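Local coordinates for putative lipoprotein (Campylobacter jejuni subsp. jejuni, PDB 2G5G) that binds heme as a cofacial pair, a mode of binding linked to its dimerization, and probably takes part in bacterial heme transport, at residues K98-I103 / V130-S135; V80-L85 / S135-A140. All blocks are in the same frame, centred on the assembly; numbering follows the deposited sequence.

Contact 1 of 2, residues K98-I103 / V130-S135; sequences KNKKTI and VFYSKS
Lys100 sends its ammonium group among the carbonyls that follow helix 124-131. NZ donates to Ser133 O at 2.6 Å, with a C=O...N angle of 157°, and to Ser135 O at 3.1 Å, where the donor stands above the carbonyl plane; a weak third bond goes to Phe131 O. Lysine suits the place: it brings three N-H donors on a long stem, and its charge should be stabilised by carbonyls gathered at a helix end. The stem bends at chi3 (-84°), which sets CE 3.1 Å from Phe131 O. Ser133 shapes the acceptor loop from within, its OG giving a bond to Val130 O and accepting Ser135 N in an ST turn.

A second polar link joins Tyr132 OH to Ile103 O at 3.0 Å, the hydroxyl well above that carbonyl's plane while Ile103 O lies at the Tyr132 ring edge.

Apolar contact centres on Phe131. Ile103 CD1 meets Phe131 CZ at the ring edge, 3.6 Å away, and Lys100 CG passes obliquely near CE2. Phe131 CD2 covers the centre of one Tyr132 face, so tyrosine serves both polar and apolar sides. Flat Phe131 and branched Ile103 suit burial.

Both also pack on Ala96 of helix 90-98 and on helix 108-111, Phe131 reaches Ile137 of strand 137-141, and Ser133 and Ser135 touch Phe64 and Glu68 of helix 54-73.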
loop_
_atom_site.group_PDB
_atom_site.type_symbol
_atom_site.label_atom_id
_atom_site.label_comp_id
_atom_site.label_asym_id
_atom_site.label_seq_id
_atom_site.Cartn_x
_atom_site.Cartn_y
_atom_site.Cartn_z
ATOM N N LYS A 98 4.666 -9.383 32.882
ATOM C CA LYS A 98 5.551 -9.549 34.035
ATOM C C LYS A 98 5.647 -8.241 34.832
ATOM O O LYS A 98 5.468 -8.259 36.052
ATOM C CB LYS A 98 6.929 -10.017 33.553
ATOM C CG LYS A 98 7.896 -10.465 34.658
ATOM C CD LYS A 98 8.947 -11.451 34.131
ATOM C CE LYS A 98 8.299 -12.771 33.657
ATOM N NZ LYS A 98 9.147 -13.969 33.961
ATOM N N ASN A 99 5.874 -7.121 34.135
ATOM C CA ASN A 99 6.046 -5.795 34.759
ATOM C C ASN A 99 4.759 -5.006 34.958
ATOM O O ASN A 99 4.797 -3.786 35.161
ATOM C CB ASN A 99 7.000 -4.905 33.955
ATOM C CG ASN A 99 8.243 -5.614 33.514
ATOM O OD1 ASN A 99 8.735 -6.509 34.184
ATOM N ND2 ASN A 99 8.752 -5.226 32.364
ATOM N N LYS A 100 3.634 -5.703 34.897
ATOM C CA LYS A 100 2.303 -5.124 35.056
ATOM C C LYS A 100 2.206 -3.986 36.087
ATOM O O LYS A 100 1.718 -2.887 35.782
ATOM C CB LYS A 100 1.343 -6.247 35.440
ATOM C CG LYS A 100 -0.080 -5.967 35.136
ATOM C CD LYS A 100 -0.933 -7.209 35.333
ATOM C CE LYS A 100 -0.913 -8.110 34.098
ATOM N NZ LYS A 100 -2.201 -8.855 34.084
ATOM N N LYS A 101 2.671 -4.261 37.302
ATOM C CA LYS A 101 2.530 -3.338 38.435
ATOM C C LYS A 101 3.469 -2.134 38.339
ATOM O O LYS A 101 3.377 -1.195 39.129
ATOM C CB LYS A 101 2.787 -4.091 39.735
ATOM C CG LYS A 101 1.694 -5.077 40.118
ATOM C CD LYS A 101 2.280 -6.157 41.011
ATOM C CE LYS A 101 1.284 -6.586 42.079
ATOM N NZ LYS A 101 1.941 -7.298 43.212
ATOM N N THR A 102 4.355 -2.178 37.347
ATOM C CA THR A 102 5.424 -1.199 37.138
ATOM C C THR A 102 5.131 -0.262 35.939
ATOM O O THR A 102 5.768 0.781 35.761
ATOM C CB THR A 102 6.783 -1.965 37.028
ATOM O OG1 THR A 102 7.495 -1.835 38.267
ATOM C CG2 THR A 102 7.652 -1.505 35.863
ATOM N N ILE A 103 4.136 -0.638 35.141
ATOM C CA ILE A 103 3.697 0.170 34.010
ATOM C C ILE A 103 2.489 1.002 34.442
ATOM O O ILE A 103 1.508 0.475 34.967
ATOM C CB ILE A 103 3.372 -0.728 32.799
ATOM C CG1 ILE A 103 4.610 -1.532 32.393
ATOM C CG2 ILE A 103 2.886 0.103 31.635
ATOM C CD1 ILE A 103 4.313 -2.923 31.902
ATOM N N VAL A 130 -8.193 -4.657 30.387
ATOM C CA VAL A 130 -7.602 -5.976 30.114
ATOM C C VAL A 130 -6.225 -6.100 30.782
ATOM O O VAL A 130 -5.989 -7.028 31.591
ATOM C CB VAL A 130 -7.517 -6.284 28.610
ATOM C CG1 VAL A 130 -6.689 -7.553 28.354
ATOM C CG2 VAL A 130 -8.937 -6.473 28.049
ATOM N N PHE A 131 -5.354 -5.153 30.440
ATOM C CA PHE A 131 -3.977 -5.167 30.877
ATOM C C PHE A 131 -3.807 -5.322 32.384
ATOM O O PHE A 131 -2.952 -6.105 32.793
ATOM C CB PHE A 131 -3.188 -3.969 30.359
ATOM C CG PHE A 131 -1.725 -4.064 30.654
ATOM C CD1 PHE A 131 -0.894 -4.874 29.868
ATOM C CD2 PHE A 131 -1.175 -3.394 31.753
ATOM C CE1 PHE A 131 0.463 -4.989 30.141
ATOM C CE2 PHE A 131 0.177 -3.508 32.042
ATOM C CZ PHE A 131 1.006 -4.298 31.230
ATOM N N TYR A 132 -4.646 -4.638 33.181
ATOM C CA TYR A 132 -4.535 -4.633 34.659
ATOM C C TYR A 132 -5.305 -5.704 35.407
ATOM O O TYR A 132 -5.260 -5.756 36.652
ATOM C CB TYR A 132 -4.847 -3.237 35.233
ATOM C CG TYR A 132 -3.836 -2.224 34.753
ATOM C CD1 TYR A 132 -4.181 -1.270 33.788
ATOM C CD2 TYR A 132 -2.510 -2.263 35.202
ATOM C CE1 TYR A 132 -3.243 -0.354 33.308
ATOM C CE2 TYR A 132 -1.557 -1.344 34.727
ATOM C CZ TYR A 132 -1.936 -0.383 33.792
ATOM O OH TYR A 132 -1.018 0.529 33.312
ATOM N N SER A 133 -6.025 -6.554 34.670
ATOM C CA SER A 133 -6.702 -7.681 35.288
ATOM C C SER A 133 -5.675 -8.803 35.368
ATOM O O SER A 133 -4.496 -8.583 35.178
ATOM C CB SER A 133 -7.906 -8.132 34.430
ATOM O OG SER A 133 -7.463 -8.490 33.117
ATOM N N LYS A 134 -6.140 -10.018 35.596
ATOM C CA LYS A 134 -5.281 -11.192 35.583
ATOM C C LYS A 134 -4.998 -11.746 34.180
ATOM O O LYS A 134 -4.267 -12.740 34.033
ATOM C CB LYS A 134 -5.918 -12.249 36.471
ATOM C CG LYS A 134 -5.868 -11.863 37.951
ATOM C CD LYS A 134 -6.592 -12.870 38.779
ATOM C CE LYS A 134 -6.109 -12.764 40.204
ATOM N NZ LYS A 134 -6.318 -14.019 40.969
ATOM N N SER A 135 -5.571 -11.119 33.150
ATOM C CA SER A 135 -5.367 -11.573 31.775
ATOM C C SER A 135 -3.997 -11.231 31.238
ATOM O O SER A 135 -3.447 -10.180 31.555
ATOM C CB SER A 135 -6.402 -10.938 30.833
ATOM O OG SER A 135 -7.684 -11.410 31.147
#

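Contact 2 of 2, residues V80-L85 / S135-A140; sequences VALEML and SKILGA
The Leu82 carbonyl group is gripped from opposite faces of its plane: Ala140 N donates to O across the contact at 3.2 Å, and Leu85 N closes the type I turn from the other face. Ala140 N also makes a weak bond to Leu85 O. The Ala140 bond to Leu82 is the last rung of a parallel ladder, whose earlier rungs run nearly straight from Val80 N to Lys136 O (3.0 Å) and from Leu138 N to Val80 O (2.8 Å), then from Leu82 N to Leu138 O.

On one face of the sheet, Ile137 CG2, anti to its backbone N, meets Leu82 CD1 at 3.7 Å and Leu85 CD1 at 3.9 Å; Leu82 and Ile137 pack against helix 124-131, Leu85 against Leu93 of helix 90-98. On the other face Ala81 CB touches the CB atoms of Ala140 and Leu138, and both alanines, suitably small, also touch Leu217 of strand 214-220. Leu85 O lies 3.3 Å from Gly139 CA, a closeness that suits a residue without a side chain.

Glu83, at the corner, has its side chain about 7 Å from a bound heme. Backbone bonds and apolar side chains thus carry this buried pairing, while its one acid, Glu83, turns away from strand 137-141 and takes Gly220 N at OE1.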
loop_
_atom_site.group_PDB
_atom_site.type_symbol
_atom_site.label_atom_id
_atom_site.label_comp_id
_atom_site.label_asym_id
_atom_site.label_seq_id
_atom_site.Cartn_x
_atom_site.Cartn_y
_atom_site.Cartn_z
ATOM N N VAL A 80 -6.419 -12.498 26.562
ATOM C CA VAL A 80 -7.022 -11.715 25.467
ATOM C C VAL A 80 -6.046 -11.520 24.311
ATOM O O VAL A 80 -4.952 -10.988 24.487
ATOM C CB VAL A 80 -7.560 -10.351 25.946
ATOM C CG1 VAL A 80 -8.103 -9.514 24.755
ATOM C CG2 VAL A 80 -8.657 -10.554 26.953
ATOM N N ALA A 81 -6.435 -12.010 23.134
ATOM C CA ALA A 81 -5.628 -11.842 21.932
ATOM C C ALA A 81 -6.178 -10.635 21.178
ATOM O O ALA A 81 -7.380 -10.372 21.186
ATOM C CB ALA A 81 -5.707 -13.118 21.053
ATOM N N LEU A 82 -5.294 -9.911 20.517
ATOM C CA LEU A 82 -5.653 -8.660 19.862
ATOM C C LEU A 82 -5.196 -8.653 18.423
ATOM O O LEU A 82 -3.998 -8.810 18.129
ATOM C CB LEU A 82 -5.091 -7.442 20.638
ATOM C CG LEU A 82 -5.643 -7.112 22.030
ATOM C CD1 LEU A 82 -4.886 -5.944 22.676
ATOM C CD2 LEU A 82 -7.132 -6.830 22.005
ATOM N N GLU A 83 -6.145 -8.473 17.500
ATOM C CA GLU A 83 -5.783 -8.221 16.103
ATOM C C GLU A 83 -4.798 -7.036 16.053
ATOM O O GLU A 83 -3.975 -6.950 15.136
ATOM C CB GLU A 83 -7.029 -7.861 15.269
ATOM C CG GLU A 83 -6.713 -7.445 13.800
ATOM C CD GLU A 83 -7.921 -6.862 13.037
ATOM O OE1 GLU A 83 -9.026 -6.762 13.597
ATOM O OE2 GLU A 83 -7.738 -6.496 11.871
HETATM N N MSE A 84 -4.873 -6.124 17.023
HETATM C CA MSE A 84 -4.013 -4.916 16.887
HETATM C C MSE A 84 -2.556 -5.068 17.265
HETATM O O MSE A 84 -1.763 -4.153 17.044
HETATM C CB MSE A 84 -4.621 -3.587 17.388
HETATM C CG MSE A 84 -5.695 -3.519 18.462
HETATM SE SE MSE A 84 -7.284 -4.725 18.535
HETATM C CE MSE A 84 -8.011 -4.656 16.706
ATOM N N LEU A 85 -2.180 -6.242 17.771
ATOM C CA LEU A 85 -0.772 -6.523 18.037
ATOM C C LEU A 85 -0.333 -7.736 17.279
ATOM O O LEU A 85 -1.096 -8.711 17.144
ATOM C CB LEU A 85 -0.522 -6.677 19.538
ATOM C CG LEU A 85 -0.716 -5.394 20.332
ATOM C CD1 LEU A 85 -0.860 -5.633 21.819
ATOM C CD2 LEU A 85 0.453 -4.432 20.052
ATOM N N SER A 135 -5.571 -11.119 33.150
ATOM C CA SER A 135 -5.367 -11.573 31.775
ATOM C C SER A 135 -3.997 -11.231 31.238
ATOM O O SER A 135 -3.447 -10.180 31.555
ATOM C CB SER A 135 -6.402 -10.938 30.833
ATOM O OG SER A 135 -7.684 -11.410 31.147
ATOM N N LYS A 136 -3.458 -12.101 30.397
ATOM C CA LYS A 136 -2.327 -11.719 29.576
ATOM C C LYS A 136 -2.791 -11.263 28.183
ATOM O O LYS A 136 -3.697 -11.866 27.570
ATOM C CB LYS A 136 -1.301 -12.853 29.447
ATOM C CG LYS A 136 -0.024 -12.428 28.727
ATOM C CD LYS A 136 1.146 -13.326 29.035
ATOM C CE LYS A 136 1.164 -14.483 28.083
ATOM N NZ LYS A 136 2.431 -15.264 28.231
ATOM N N ILE A 137 -2.172 -10.203 27.683
ATOM C CA ILE A 137 -2.423 -9.779 26.291
ATOM C C ILE A 137 -1.558 -10.539 25.309
ATOM O O ILE A 137 -0.314 -10.578 25.438
ATOM C CB ILE A 137 -2.291 -8.223 26.103
ATOM C CG1 ILE A 137 -3.412 -7.529 26.882
ATOM C CG2 ILE A 137 -2.341 -7.848 24.615
ATOM C CD1 ILE A 137 -3.355 -6.014 26.954
ATOM N N LEU A 138 -2.209 -11.139 24.311
ATOM C CA LEU A 138 -1.509 -11.852 23.258
ATOM C C LEU A 138 -1.553 -11.066 21.939
ATOM O O LEU A 138 -2.590 -10.486 21.605
ATOM C CB LEU A 138 -2.131 -13.252 23.044
ATOM C CG LEU A 138 -2.482 -14.105 24.272
ATOM C CD1 LEU A 138 -3.262 -15.391 23.844
ATOM C CD2 LEU A 138 -1.209 -14.462 25.095
ATOM N N GLY A 139 -0.434 -11.054 21.206
ATOM C CA GLY A 139 -0.421 -10.569 19.810
ATOM C C GLY A 139 -0.957 -11.650 18.894
ATOM O O GLY A 139 -0.489 -12.784 18.939
ATOM N N ALA A 140 -1.994 -11.327 18.107
ATOM C CA ALA A 140 -2.687 -12.343 17.319
ATOM C C ALA A 140 -2.255 -12.317 15.875
ATOM O O ALA A 140 -2.362 -13.313 15.172
ATOM C CB ALA A 140 -4.246 -12.149 17.423
#

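How the contacts relate
From the N terminus, strand 78-82 comes first and runs into the turn at 83-85; the chain then leaves the sheet through helices 90-98, 108-111 and 124-131 before returning as strand 137-141. Contact 2 closes this long excursion, a beta-alpha-beta crossover that sets two parallel strands side by side, the later one outermost in this chain's sheet. Contact 1 closes a shorter loop nested inside it, tying the segment after helix 90-98 to the end of helix 124-131. The two share Ser135, and their centres are 13 Å apart. Val130 joins them directly: its CG1 packs 3.6 Å from Ile137 CG1 and also on Val80, placing the end of helix 124-131 on the face of the two strands.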